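Local coordinates for reticulocyte binding protein (Streptococcus agalactiae COH1, PDB 3FAW) that probably hydrolyses alpha-1,6 glucosidic branch links in pullulan and related alpha-glucans as a secreted, cell-wall-anchored pullulanase, at residues L150-S154 against I404-Y409; Q127-Y131 against N180-Q186; Q775-A780 against P787-G793; S703-F707 against I748-F752. All blocks are in the same frame, centred on the assembly; numbering follows the deposited sequence. Where two conformers were deposited one is given.

Interaction 1: L150-S154 against I404-Y409; sequences LWSPS and IEPNYY
S152 and E405 bring their CA atoms within 5.6 Å, where the end of strand 146-151 runs past the irregular segment 404-409. One direct hydrogen bond is clear: backbone S154 N donates to E405 OE1 at 3.1 Å. It arrives on the syn side of the carboxylate, 23° out of its plane. The other oxygen, OE2, forms a salt bridge with K125, so both oxygens have a partner. W151 carries the apolar half: its CG, anti to the backbone N (chi1 -177°), sends the indole toward Y408 and Y409. P153 CD sits over one face of the indole. The six-membered ring turns its edge to both tyrosines. W151 CH2 stands over the centre of the Y408 ring, 3.8 Å from its CD2, with the planes at 53°. Y409 is met in an offset edge-to-face pair. A water links W151 O, to which it donates at 2.7 Å, with Y409 OH. W151 NE1 bonds to Y129 O, and Y408 OH to D126 and M433. The contact joins the CBM48-type beta domain to the loop after helix 399-402 of the catalytic domain, with helices 122-129 and 432-449 packed beside it.

Interaction 2: Q127-Y131 against N180-Q186; sequences QLYAY and NNKGVWQ
Y131 lies across V184, and its ring takes a methyl group full on one face. The side chain leaves the backbone with CG anti to N (chi1 -175°), which carries the ring over the start of strand 184-189. Y131 CB is 4.0 Å from V184 CG2. Y131 CG comes closer to V184 CG2, at 3.4 Å. On one flank Y131 CD1 meets K182 CB at 3.9 Å, and CE1 meets N180 ND2 at a similar range. On the other flank CE2 touches V184 CG1. The tip, Y131 OH, lies 3.9 Å from Q186 NE2, which is hydrogen-bonded to S149. V184 CG2 stands 3.3 Å from the Y131 ring centroid and 11° off the normal, a close CH-pi contact. The valine is set by a type I turn from N180 to G183. N180 OD1 accepts V184 N at 2.8 Å and, weakly, K182 N. Y129 O and K182 O approach to 3.1 Å, but both are acceptors and cannot bond to each other. No hydrogen bond joins the two segments directly. N180 OD1 is used inside the turn and Q186 NE2 by S149. The contact therefore rests on van der Waals and CH-pi packing.

Interaction 3: Q775-A780 against P787-G793; sequences QVIVDA and PISTPRG
The flat carboxylate of D779 is met on one face by I788 CD1, 3.7 Å from D779 CG. D779 CG sits between its backbone N and carbonyl carbon (chi1 76°), which turns the carboxylate toward R792 N. R792 N comes from the other side of that plane, 32° out of it, and bonds to D779 OD2 at 2.9 Å. The bond is almost straight, 178° at the hydrogen, and uses the anti side of the oxygen. The other oxygen, OD1, accepts from the backbone N of D781 and Q782. With three N-H donors the carboxylate is firmly oriented and its negative charge probably eased. P787 CG rests over one face of the Q775 amide, 3.8 Å from Q775 CD. V776 CG2 packs on P791 CG at 3.7 Å. The backbones pair at both ends: I788 N donates to V776 O at 2.8 Å, and A780 N to R792 O at 3.2 Å. Segment 787-793 is a returning loop laid along strand 775-778, an edge strand of the C-terminal beta domain. That strand pairs with 807-813, where I777 and V778 form a classic beta bulge opposite V810. Helix 685-703 packs on the bulge through L700 and Y693.

Interaction 4: S703-F707 against I748-F752; sequences STDAF and IYAVF
T704 and Y749 point at each other from opposite directions. The methyl CG2 of T704 stands over one face of the Y749 ring, displaced toward the rim. It is 4.1 Å from the centroid and 23° off the normal, a CH-pi contact. A706 CB reaches the same ring at CD2, 4.0 Å away. F707 crosses Y749 at about a right angle as a side chain, yet the two ring planes are inclined by 58°, neither stacked nor edge-on. F707 CZ meets Y749 CB at 4.1 Å. Further along the strand, V751 CG2 approaches F707 CE1 to 4.0 Å, at the edge of the phenyl ring and near its plane. The chain here forms an ST turn: T704 OG1, anti to its own N (chi1 173°), accepts A706 N at 3.2 Å. The turn leads from the C-terminal end of helix 685-703 into a short 3-10 segment, and strand 748-754 belongs to the antiparallel sheet of the C-terminal domain. T704 OG1 also bonds to D743, so this buried hydroxyl is held twice. At the outer end, a water donates to S703 OG and to Y749 OH, each at 2.7 Å. L700 of helix 685-703 packs against both aromatic side chains.

How the interactions relate
The four contacts form two pairs on opposite sides of the chain's centre. Interactions 1 and 2 have centres 10 Å apart and share neighbouring strands 146-151 and 184-189 of the CBM48-type sheet. Their segments alternate along the chain, and L150 O meets W185 N at 2.7 Å. Interactions 3 and 4 come later in sequence, with 4 closing before 3 opens. Their centres lie 15 Å apart on the C-terminal sheet, and I777 CD1 touches Y749 CE1. Between the pairs, centres are about 55 to 68 Å apart. The eight-stranded parallel barrel belongs to the catalytic domain. One pair joins the CBM48-type domain to the catalytic domain, and the other lies in and beside the C-terminal sheet.

Interaction 1: L150-S154 against I404-Y409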
loop_
_atom_site.group_PDB
_atom_site.type_symbol
_atom_site.label_atom_id
_atom_site.label_comp_id
_atom_site.label_asym_id
_atom_site.label_seq_id
_atom_site.Cartn_x
_atom_site.Cartn_y
_atom_site.Cartn_z
ATOM N N LEU A 150 24.840 -10.715 -8.225
ATOM C CA LEU A 150 24.624 -9.693 -7.190
ATOM C C LEU A 150 25.340 -8.396 -7.581
ATOM O O LEU A 150 26.543 -8.406 -7.852
ATOM C CB LEU A 150 25.159 -10.168 -5.835
ATOM C CG LEU A 150 24.956 -9.190 -4.667
ATOM C CD1 LEU A 150 23.505 -9.228 -4.184
ATOM C CD2 LEU A 150 25.915 -9.478 -3.523
ATOM N N TRP A 151 24.604 -7.287 -7.598
ATOM C CA TRP A 151 25.174 -5.975 -7.923
ATOM C C TRP A 151 25.771 -5.336 -6.665
ATOM O O TRP A 151 25.074 -5.157 -5.667
ATOM C CB TRP A 151 24.096 -5.069 -8.534
ATOM C CG TRP A 151 24.585 -3.722 -8.973
ATOM C CD1 TRP A 151 25.151 -3.404 -10.174
ATOM C CD2 TRP A 151 24.536 -2.505 -8.218
ATOM N NE1 TRP A 151 25.462 -2.064 -10.209
ATOM C CE2 TRP A 151 25.097 -1.491 -9.020
ATOM C CE3 TRP A 151 24.078 -2.177 -6.935
ATOM C CZ2 TRP A 151 25.211 -0.164 -8.584
ATOM C CZ3 TRP A 151 24.188 -0.861 -6.502
ATOM C CH2 TRP A 151 24.752 0.130 -7.325
ATOM N N SER A 152 27.060 -5.004 -6.712
ATOM C CA SER A 152 27.756 -4.409 -5.558
ATOM C C SER A 152 29.125 -3.838 -5.966
ATOM O O SER A 152 30.162 -4.423 -5.665
ATOM C CB SER A 152 27.922 -5.448 -4.438
ATOM O OG SER A 152 28.443 -4.859 -3.260
ATOM N N PRO A 153 29.127 -2.670 -6.634
ATOM C CA PRO A 153 30.331 -2.203 -7.319
ATOM C C PRO A 153 31.510 -1.802 -6.418
ATOM O O PRO A 153 32.639 -1.804 -6.900
ATOM C CB PRO A 153 29.826 -1.002 -8.131
ATOM C CG PRO A 153 28.638 -0.520 -7.397
ATOM C CD PRO A 153 28.009 -1.720 -6.768
ATOM N N SER A 154 31.263 -1.482 -5.143
ATOM C CA SER A 154 32.327 -1.032 -4.236
ATOM C C SER A 154 32.952 -2.165 -3.413
ATOM O O SER A 154 33.868 -1.925 -2.623
ATOM C CB SER A 154 31.805 0.058 -3.292
ATOM O OG SER A 154 30.858 -0.463 -2.372
ATOM N N ILE A 404 24.780 -3.795 1.473
ATOM C CA ILE A 404 25.110 -4.324 0.148
ATOM C C ILE A 404 25.999 -3.350 -0.609
ATOM O O ILE A 404 27.050 -3.724 -1.125
ATOM C CB ILE A 404 23.844 -4.610 -0.689
ATOM C CG1 ILE A 404 22.947 -5.631 0.026
ATOM C CG2 ILE A 404 24.227 -5.116 -2.082
ATOM C CD1 ILE A 404 21.624 -5.892 -0.670
ATOM N N GLU A 405 25.553 -2.099 -0.676
ATOM C CA GLU A 405 26.302 -1.026 -1.324
ATOM C C GLU A 405 26.019 0.258 -0.560
ATOM O O GLU A 405 24.882 0.726 -0.549
ATOM C CB GLU A 405 25.876 -0.883 -2.789
ATOM C CG GLU A 405 26.521 0.284 -3.555
ATOM C CD GLU A 405 28.037 0.178 -3.685
ATOM O OE1 GLU A 405 28.583 -0.944 -3.665
ATOM O OE2 GLU A 405 28.686 1.230 -3.827
ATOM N N PRO A 406 27.045 0.829 0.092
ATOM C CA PRO A 406 26.800 2.033 0.879
ATOM C C PRO A 406 26.623 3.270 0.001
ATOM O O PRO A 406 27.101 3.303 -1.138
ATOM C CB PRO A 406 28.057 2.151 1.745
ATOM C CG PRO A 406 29.125 1.497 0.947
ATOM C CD PRO A 406 28.458 0.412 0.140
ATOM N N ASN A 407 25.926 4.269 0.535
ATOM C CA ASN A 407 25.745 5.543 -0.152
ATOM C C ASN A 407 25.221 5.356 -1.581
ATOM O O ASN A 407 25.846 5.809 -2.537
ATOM C CB ASN A 407 27.066 6.327 -0.179
ATOM C CG ASN A 407 27.793 6.298 1.153
ATOM O OD1 ASN A 407 27.391 6.959 2.109
ATOM N ND2 ASN A 407 28.874 5.536 1.216
ATOM N N TYR A 408 24.087 4.675 -1.731
ATOM C CA TYR A 408 23.468 4.555 -3.055
ATOM C C TYR A 408 21.955 4.288 -3.056
ATOM O O TYR A 408 21.185 5.069 -3.617
ATOM C CB TYR A 408 24.153 3.476 -3.913
ATOM C CG TYR A 408 23.436 3.347 -5.232
ATOM C CD1 TYR A 408 23.748 4.189 -6.293
ATOM C CD2 TYR A 408 22.387 2.441 -5.391
ATOM C CE1 TYR A 408 23.066 4.112 -7.484
ATOM C CE2 TYR A 408 21.695 2.359 -6.572
ATOM C CZ TYR A 408 22.034 3.198 -7.622
ATOM O OH TYR A 408 21.346 3.124 -8.810
ATOM N N TYR A 409 21.550 3.165 -2.472
ATOM C CA TYR A 409 20.179 2.651 -2.621
ATOM C C TYR A 409 19.112 3.570 -2.033
ATOM O O TYR A 409 18.007 3.679 -2.571
ATOM C CB TYR A 409 20.041 1.268 -1.971
ATOM C CG TYR A 409 20.439 0.104 -2.856
ATOM C CD1 TYR A 409 19.689 -0.226 -3.983
ATOM C CD2 TYR A 409 21.540 -0.693 -2.544
ATOM C CE1 TYR A 409 20.034 -1.301 -4.787
ATOM C CE2 TYR A 409 21.894 -1.771 -3.343
ATOM C CZ TYR A 409 21.135 -2.070 -4.461
ATOM O OH TYR A 409 21.472 -3.142 -5.252
HETATM O O HOH W 1 22.549 -5.741 -4.748
#

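Interaction 2: Q127-Y131 against N180-Q186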
loop_
_atom_site.group_PDB
_atom_site.type_symbol
_atom_site.label_atom_id
_atom_site.label_comp_id
_atom_site.label_asym_id
_atom_site.label_seq_id
_atom_site.Cartn_x
_atom_site.Cartn_y
_atom_site.Cartn_z
ATOM N N GLN A 127 26.310 6.162 -13.747
ATOM C CA GLN A 127 27.107 6.336 -14.970
ATOM C C GLN A 127 28.068 5.163 -15.163
ATOM O O GLN A 127 28.191 4.640 -16.269
ATOM C CB GLN A 127 27.887 7.658 -14.954
ATOM C CG GLN A 127 28.702 7.927 -16.238
ATOM C CD GLN A 127 29.375 9.298 -16.264
ATOM O OE1 GLN A 127 28.865 10.268 -15.704
ATOM N NE2 GLN A 127 30.525 9.379 -16.932
ATOM N N LEU A 128 28.724 4.744 -14.082
ATOM C CA LEU A 128 29.738 3.686 -14.144
ATOM C C LEU A 128 29.170 2.275 -14.063
ATOM O O LEU A 128 29.660 1.373 -14.752
ATOM C CB LEU A 128 30.765 3.851 -13.019
ATOM C CG LEU A 128 31.616 5.125 -12.979
ATOM C CD1 LEU A 128 32.638 5.006 -11.844
ATOM C CD2 LEU A 128 32.313 5.384 -14.307
ATOM N N TYR A 129 28.158 2.079 -13.215
ATOM C CA TYR A 129 27.748 0.728 -12.810
ATOM C C TYR A 129 26.298 0.340 -13.104
ATOM O O TYR A 129 25.939 -0.819 -12.906
ATOM C CB TYR A 129 28.020 0.526 -11.317
ATOM C CG TYR A 129 29.383 1.010 -10.875
ATOM C CD1 TYR A 129 30.539 0.545 -11.488
ATOM C CD2 TYR A 129 29.514 1.931 -9.838
ATOM C CE1 TYR A 129 31.793 0.991 -11.091
ATOM C CE2 TYR A 129 30.758 2.378 -9.432
ATOM C CZ TYR A 129 31.895 1.905 -10.063
ATOM O OH TYR A 129 33.135 2.346 -9.667
ATOM N N ALA A 130 25.470 1.276 -13.570
ATOM C CA ALA A 130 24.079 0.956 -13.898
ATOM C C ALA A 130 24.041 -0.285 -14.789
ATOM O O ALA A 130 24.727 -0.344 -15.807
ATOM C CB ALA A 130 23.393 2.132 -14.582
ATOM N N TYR A 131 23.254 -1.276 -14.377
ATOM C CA TYR A 131 23.259 -2.597 -14.995
ATOM C C TYR A 131 21.849 -2.964 -15.427
ATOM O O TYR A 131 20.892 -2.695 -14.706
ATOM C CB TYR A 131 23.795 -3.618 -13.990
ATOM C CG TYR A 131 23.972 -5.027 -14.518
ATOM C CD1 TYR A 131 24.897 -5.307 -15.517
ATOM C CD2 TYR A 131 23.239 -6.086 -13.986
ATOM C CE1 TYR A 131 25.072 -6.607 -15.990
ATOM C CE2 TYR A 131 23.405 -7.386 -14.447
ATOM C CZ TYR A 131 24.321 -7.640 -15.448
ATOM O OH TYR A 131 24.484 -8.926 -15.905
ATOM N N ASN A 180 32.216 -8.253 -12.716
ATOM C CA ASN A 180 32.350 -7.740 -14.089
ATOM C C ASN A 180 32.515 -6.212 -14.105
ATOM O O ASN A 180 32.600 -5.586 -13.048
ATOM C CB ASN A 180 31.169 -8.195 -14.961
ATOM C CG ASN A 180 29.858 -7.500 -14.612
ATOM O OD1 ASN A 180 29.805 -6.610 -13.757
ATOM N ND2 ASN A 180 28.784 -7.917 -15.278
ATOM N N ASN A 181 32.551 -5.620 -15.298
ATOM C CA ASN A 181 32.843 -4.188 -15.449
ATOM C C ASN A 181 31.768 -3.254 -14.875
ATOM O O ASN A 181 32.060 -2.101 -14.551
ATOM C CB ASN A 181 33.090 -3.845 -16.925
ATOM C CG ASN A 181 33.767 -2.490 -17.108
ATOM O OD1 ASN A 181 33.240 -1.602 -17.782
ATOM N ND2 ASN A 181 34.937 -2.324 -16.498
ATOM N N LYS A 182 30.538 -3.751 -14.748
ATOM C CA LYS A 182 29.432 -2.963 -14.184
ATOM C C LYS A 182 29.235 -3.199 -12.681
ATOM O O LYS A 182 28.217 -2.793 -12.116
ATOM C CB LYS A 182 28.125 -3.268 -14.930
ATOM C CG LYS A 182 28.163 -2.973 -16.428
ATOM C CD LYS A 182 28.193 -1.477 -16.720
ATOM C CE LYS A 182 28.516 -1.204 -18.182
ATOM N NZ LYS A 182 29.920 -1.594 -18.528
ATOM N N GLY A 183 30.207 -3.846 -12.040
ATOM C CA GLY A 183 30.150 -4.130 -10.606
ATOM C C GLY A 183 29.197 -5.247 -10.214
ATOM O O GLY A 183 28.707 -5.276 -9.078
ATOM N N VAL A 184 28.942 -6.171 -11.144
ATOM C CA VAL A 184 28.034 -7.296 -10.902
ATOM C C VAL A 184 28.829 -8.571 -10.600
ATOM O O VAL A 184 29.558 -9.078 -11.453
ATOM C CB VAL A 184 27.093 -7.548 -12.107
ATOM C CG1 VAL A 184 26.193 -8.756 -11.850
ATOM C CG2 VAL A 184 26.257 -6.313 -12.400
ATOM N N TRP A 185 28.678 -9.077 -9.381
ATOM C CA TRP A 185 29.378 -10.280 -8.942
ATOM C C TRP A 185 28.599 -11.520 -9.356
ATOM O O TRP A 185 27.394 -11.593 -9.141
ATOM C CB TRP A 185 29.564 -10.253 -7.429
ATOM C CG TRP A 185 30.420 -9.123 -6.987
ATOM C CD1 TRP A 185 30.026 -7.832 -6.768
ATOM C CD2 TRP A 185 31.824 -9.167 -6.724
ATOM N NE1 TRP A 185 31.101 -7.073 -6.378
ATOM C CE2 TRP A 185 32.217 -7.867 -6.342
ATOM C CE3 TRP A 185 32.791 -10.178 -6.774
ATOM C CZ2 TRP A 185 33.532 -7.553 -6.004
ATOM C CZ3 TRP A 185 34.099 -9.864 -6.441
ATOM C CH2 TRP A 185 34.459 -8.564 -6.061
ATOM N N GLN A 186 29.293 -12.487 -9.952
ATOM C CA GLN A 186 28.640 -13.656 -10.544
ATOM C C GLN A 186 29.366 -14.976 -10.271
ATOM O O GLN A 186 30.588 -15.013 -10.111
ATOM C CB GLN A 186 28.520 -13.469 -12.057
ATOM C CG GLN A 186 27.819 -12.188 -12.470
ATOM C CD GLN A 186 27.694 -12.055 -13.967
ATOM O OE1 GLN A 186 28.693 -12.026 -14.682
ATOM N NE2 GLN A 186 26.462 -11.967 -14.451
#

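Interaction 3: Q775-A780 against P787-G793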
loop_
_atom_site.group_PDB
_atom_site.type_symbol
_atom_site.label_atom_id
_atom_site.label_comp_id
_atom_site.label_asym_id
_atom_site.label_seq_id
_atom_site.Cartn_x
_atom_site.Cartn_y
_atom_site.Cartn_z
ATOM N N GLN A 775 -39.522 3.948 -10.024
ATOM C CA GLN A 775 -39.591 2.826 -9.090
ATOM C C GLN A 775 -38.528 2.992 -8.011
ATOM O O GLN A 775 -37.400 3.387 -8.307
ATOM C CB GLN A 775 -39.345 1.508 -9.827
ATOM C CG GLN A 775 -40.301 1.234 -10.989
ATOM C CD GLN A 775 -39.783 0.168 -11.953
ATOM O OE1 GLN A 775 -38.581 0.076 -12.217
ATOM N NE2 GLN A 775 -40.696 -0.631 -12.497
ATOM N N VAL A 776 -38.886 2.676 -6.768
ATOM C CA VAL A 776 -37.930 2.686 -5.659
ATOM C C VAL A 776 -37.158 1.368 -5.626
ATOM O O VAL A 776 -37.757 0.307 -5.437
ATOM C CB VAL A 776 -38.634 2.879 -4.297
ATOM C CG1 VAL A 776 -37.601 2.944 -3.164
ATOM C CG2 VAL A 776 -39.494 4.134 -4.318
ATOM N N ILE A 777 -35.836 1.437 -5.813
ATOM C CA ILE A 777 -34.984 0.235 -5.765
ATOM C C ILE A 777 -34.083 0.159 -4.517
ATOM O O ILE A 777 -33.564 -0.912 -4.185
ATOM C CB ILE A 777 -34.157 0.058 -7.062
ATOM C CG1 ILE A 777 -33.170 1.210 -7.266
ATOM C CG2 ILE A 777 -35.097 -0.064 -8.262
ATOM C CD1 ILE A 777 -32.139 0.921 -8.329
ATOM N N VAL A 778 -33.905 1.289 -3.834
ATOM C CA VAL A 778 -33.265 1.309 -2.516
ATOM C C VAL A 778 -34.163 2.065 -1.544
ATOM O O VAL A 778 -34.619 3.170 -1.843
ATOM C CB VAL A 778 -31.863 1.978 -2.551
ATOM C CG1 VAL A 778 -31.245 2.029 -1.152
ATOM C CG2 VAL A 778 -30.946 1.248 -3.507
ATOM N N ASP A 779 -34.427 1.463 -0.388
ATOM C CA ASP A 779 -35.191 2.133 0.667
ATOM C C ASP A 779 -34.478 1.964 2.013
ATOM O O ASP A 779 -33.284 1.666 2.040
ATOM C CB ASP A 779 -36.657 1.646 0.675
ATOM C CG ASP A 779 -36.836 0.260 1.274
ATOM O OD1 ASP A 779 -35.839 -0.416 1.592
ATOM O OD2 ASP A 779 -38.006 -0.155 1.431
ATOM N N ALA A 780 -35.195 2.165 3.117
ATOM C CA ALA A 780 -34.602 2.073 4.454
ATOM C C ALA A 780 -34.182 0.649 4.846
ATOM O O ALA A 780 -33.283 0.470 5.676
ATOM C CB ALA A 780 -35.566 2.641 5.492
ATOM N N PRO A 787 -37.686 -3.431 -8.349
ATOM C CA PRO A 787 -38.649 -2.526 -7.725
ATOM C C PRO A 787 -39.129 -3.023 -6.359
ATOM O O PRO A 787 -39.454 -4.202 -6.206
ATOM C CB PRO A 787 -39.819 -2.499 -8.723
ATOM C CG PRO A 787 -39.270 -3.003 -9.997
ATOM C CD PRO A 787 -38.184 -3.958 -9.633
ATOM N N ILE A 788 -39.151 -2.122 -5.379
ATOM C CA ILE A 788 -39.690 -2.415 -4.056
ATOM C C ILE A 788 -41.170 -2.010 -4.051
ATOM O O ILE A 788 -41.499 -0.837 -4.240
ATOM C CB ILE A 788 -38.911 -1.668 -2.950
ATOM C CG1 ILE A 788 -37.426 -2.052 -2.986
ATOM C CG2 ILE A 788 -39.492 -1.983 -1.580
ATOM C CD1 ILE A 788 -36.525 -1.135 -2.169
ATOM N N SER A 789 -42.051 -2.987 -3.844
ATOM C CA SER A 789 -43.496 -2.786 -4.008
ATOM C C SER A 789 -44.100 -1.844 -2.969
ATOM O O SER A 789 -44.936 -1.003 -3.308
ATOM C CB SER A 789 -44.227 -4.131 -3.976
ATOM O OG SER A 789 -44.000 -4.806 -2.752
ATOM N N THR A 790 -43.681 -1.992 -1.713
ATOM C CA THR A 790 -44.131 -1.117 -0.624
ATOM C C THR A 790 -42.914 -0.520 0.105
ATOM O O THR A 790 -42.501 -1.023 1.153
ATOM C CB THR A 790 -45.077 -1.867 0.356
ATOM O OG1 THR A 790 -45.458 -0.996 1.432
ATOM C CG2 THR A 790 -44.413 -3.127 0.918
ATOM N N PRO A 791 -42.333 0.561 -0.455
ATOM C CA PRO A 791 -41.089 1.123 0.080
ATOM C C PRO A 791 -41.225 1.731 1.478
ATOM O O PRO A 791 -42.228 2.376 1.780
ATOM C CB PRO A 791 -40.725 2.220 -0.933
ATOM C CG PRO A 791 -41.577 1.973 -2.125
ATOM C CD PRO A 791 -42.808 1.321 -1.626
ATOM N N ARG A 792 -40.209 1.524 2.311
ATOM C CA ARG A 792 -40.181 2.081 3.661
ATOM C C ARG A 792 -39.250 3.289 3.754
ATOM O O ARG A 792 -38.154 3.289 3.185
ATOM C CB ARG A 792 -39.742 1.008 4.660
ATOM C CG ARG A 792 -40.792 -0.066 4.900
ATOM C CD ARG A 792 -41.898 0.415 5.828
ATOM N NE ARG A 792 -43.089 -0.432 5.744
ATOM C CZ ARG A 792 -44.065 -0.303 4.843
ATOM N NH1 ARG A 792 -44.022 0.647 3.912
ATOM N NH2 ARG A 792 -45.099 -1.137 4.872
ATOM N N GLY A 793 -39.697 4.313 4.473
ATOM C CA GLY A 793 -38.876 5.491 4.752
ATOM C C GLY A 793 -39.062 6.652 3.790
ATOM O O GLY A 793 -38.376 7.672 3.909
#

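Interaction 4: S703-F707 against I748-F752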
loop_
_atom_site.group_PDB
_atom_site.type_symbol
_atom_site.label_atom_id
_atom_site.label_comp_id
_atom_site.label_asym_id
_atom_site.label_seq_id
_atom_site.Cartn_x
_atom_site.Cartn_y
_atom_site.Cartn_z
ATOM N N SER A 703 -24.614 -2.608 -12.159
ATOM C CA SER A 703 -25.719 -2.788 -13.099
ATOM C C SER A 703 -25.836 -1.663 -14.132
ATOM O O SER A 703 -26.515 -1.832 -15.142
ATOM C CB SER A 703 -27.046 -2.920 -12.341
ATOM O OG SER A 703 -27.467 -1.674 -11.808
ATOM N N THR A 704 -25.192 -0.523 -13.881
ATOM C CA THR A 704 -25.361 0.653 -14.744
ATOM C C THR A 704 -24.152 1.591 -14.704
ATOM O O THR A 704 -23.630 1.902 -13.629
ATOM C CB THR A 704 -26.629 1.452 -14.341
ATOM O OG1 THR A 704 -26.695 2.674 -15.085
ATOM C CG2 THR A 704 -26.616 1.778 -12.853
ATOM N N ASP A 705 -23.736 2.064 -15.879
ATOM C CA ASP A 705 -22.628 3.022 -15.978
ATOM C C ASP A 705 -22.999 4.449 -15.543
ATOM O O ASP A 705 -22.160 5.356 -15.613
ATOM C CB ASP A 705 -21.999 3.011 -17.383
ATOM C CG ASP A 705 -22.956 3.466 -18.479
ATOM O OD1 ASP A 705 -23.753 4.402 -18.256
ATOM O OD2 ASP A 705 -22.886 2.891 -19.586
ATOM N N ALA A 706 -24.239 4.648 -15.090
ATOM C CA ALA A 706 -24.639 5.905 -14.450
ATOM C C ALA A 706 -23.739 6.263 -13.265
ATOM O O ALA A 706 -23.527 7.440 -12.984
ATOM C CB ALA A 706 -26.088 5.834 -13.990
ATOM N N PHE A 707 -23.228 5.248 -12.570
ATOM C CA PHE A 707 -22.360 5.455 -11.408
ATOM C C PHE A 707 -20.870 5.284 -11.747
ATOM O O PHE A 707 -20.018 5.355 -10.859
ATOM C CB PHE A 707 -22.746 4.482 -10.286
ATOM C CG PHE A 707 -24.187 4.595 -9.844
ATOM C CD1 PHE A 707 -24.656 5.761 -9.248
ATOM C CD2 PHE A 707 -25.068 3.530 -10.007
ATOM C CE1 PHE A 707 -25.981 5.871 -8.837
ATOM C CE2 PHE A 707 -26.396 3.630 -9.596
ATOM C CZ PHE A 707 -26.853 4.798 -9.010
ATOM N N ILE A 748 -32.604 6.791 -15.991
ATOM C CA ILE A 748 -32.302 7.814 -14.984
ATOM C C ILE A 748 -32.305 7.218 -13.569
ATOM O O ILE A 748 -33.212 6.465 -13.215
ATOM C CB ILE A 748 -33.342 8.974 -15.036
ATOM C CG1 ILE A 748 -33.236 9.736 -16.363
ATOM C CG2 ILE A 748 -33.148 9.940 -13.865
ATOM C CD1 ILE A 748 -34.439 10.632 -16.656
ATOM N N TYR A 749 -31.298 7.575 -12.768
ATOM C CA TYR A 749 -31.202 7.148 -11.366
ATOM C C TYR A 749 -31.044 8.355 -10.439
ATOM O O TYR A 749 -30.165 9.189 -10.654
ATOM C CB TYR A 749 -30.009 6.204 -11.168
ATOM C CG TYR A 749 -30.149 4.870 -11.869
ATOM C CD1 TYR A 749 -30.584 3.742 -11.181
ATOM C CD2 TYR A 749 -29.842 4.736 -13.219
ATOM C CE1 TYR A 749 -30.718 2.511 -11.825
ATOM C CE2 TYR A 749 -29.973 3.512 -13.872
ATOM C CZ TYR A 749 -30.409 2.404 -13.170
ATOM O OH TYR A 749 -30.538 1.191 -13.814
ATOM N N ALA A 750 -31.889 8.442 -9.410
ATOM C CA ALA A 750 -31.812 9.529 -8.424
ATOM C C ALA A 750 -31.550 8.977 -7.027
ATOM O O ALA A 750 -32.273 8.095 -6.565
ATOM C CB ALA A 750 -33.097 10.344 -8.428
ATOM N N VAL A 751 -30.522 9.510 -6.365
ATOM C CA VAL A 751 -30.122 9.079 -5.020
ATOM C C VAL A 751 -30.442 10.164 -3.990
ATOM O O VAL A 751 -30.043 11.317 -4.155
ATOM C CB VAL A 751 -28.599 8.791 -4.949
ATOM C CG1 VAL A 751 -28.228 8.194 -3.585
ATOM C CG2 VAL A 751 -28.167 7.865 -6.082
ATOM N N PHE A 752 -31.158 9.781 -2.933
ATOM C CA PHE A 752 -31.522 10.684 -1.840
ATOM C C PHE A 752 -30.928 10.172 -0.533
ATOM O O PHE A 752 -31.133 9.012 -0.181
ATOM C CB PHE A 752 -33.042 10.759 -1.690
ATOM C CG PHE A 752 -33.765 11.209 -2.934
ATOM C CD1 PHE A 752 -34.117 12.540 -3.105
ATOM C CD2 PHE A 752 -34.111 10.296 -3.921
ATOM C CE1 PHE A 752 -34.788 12.956 -4.243
ATOM C CE2 PHE A 752 -34.778 10.703 -5.060
ATOM C CZ PHE A 752 -35.119 12.036 -5.221
HETATM O O HOH W 2 -30.075 -1.069 -12.416
#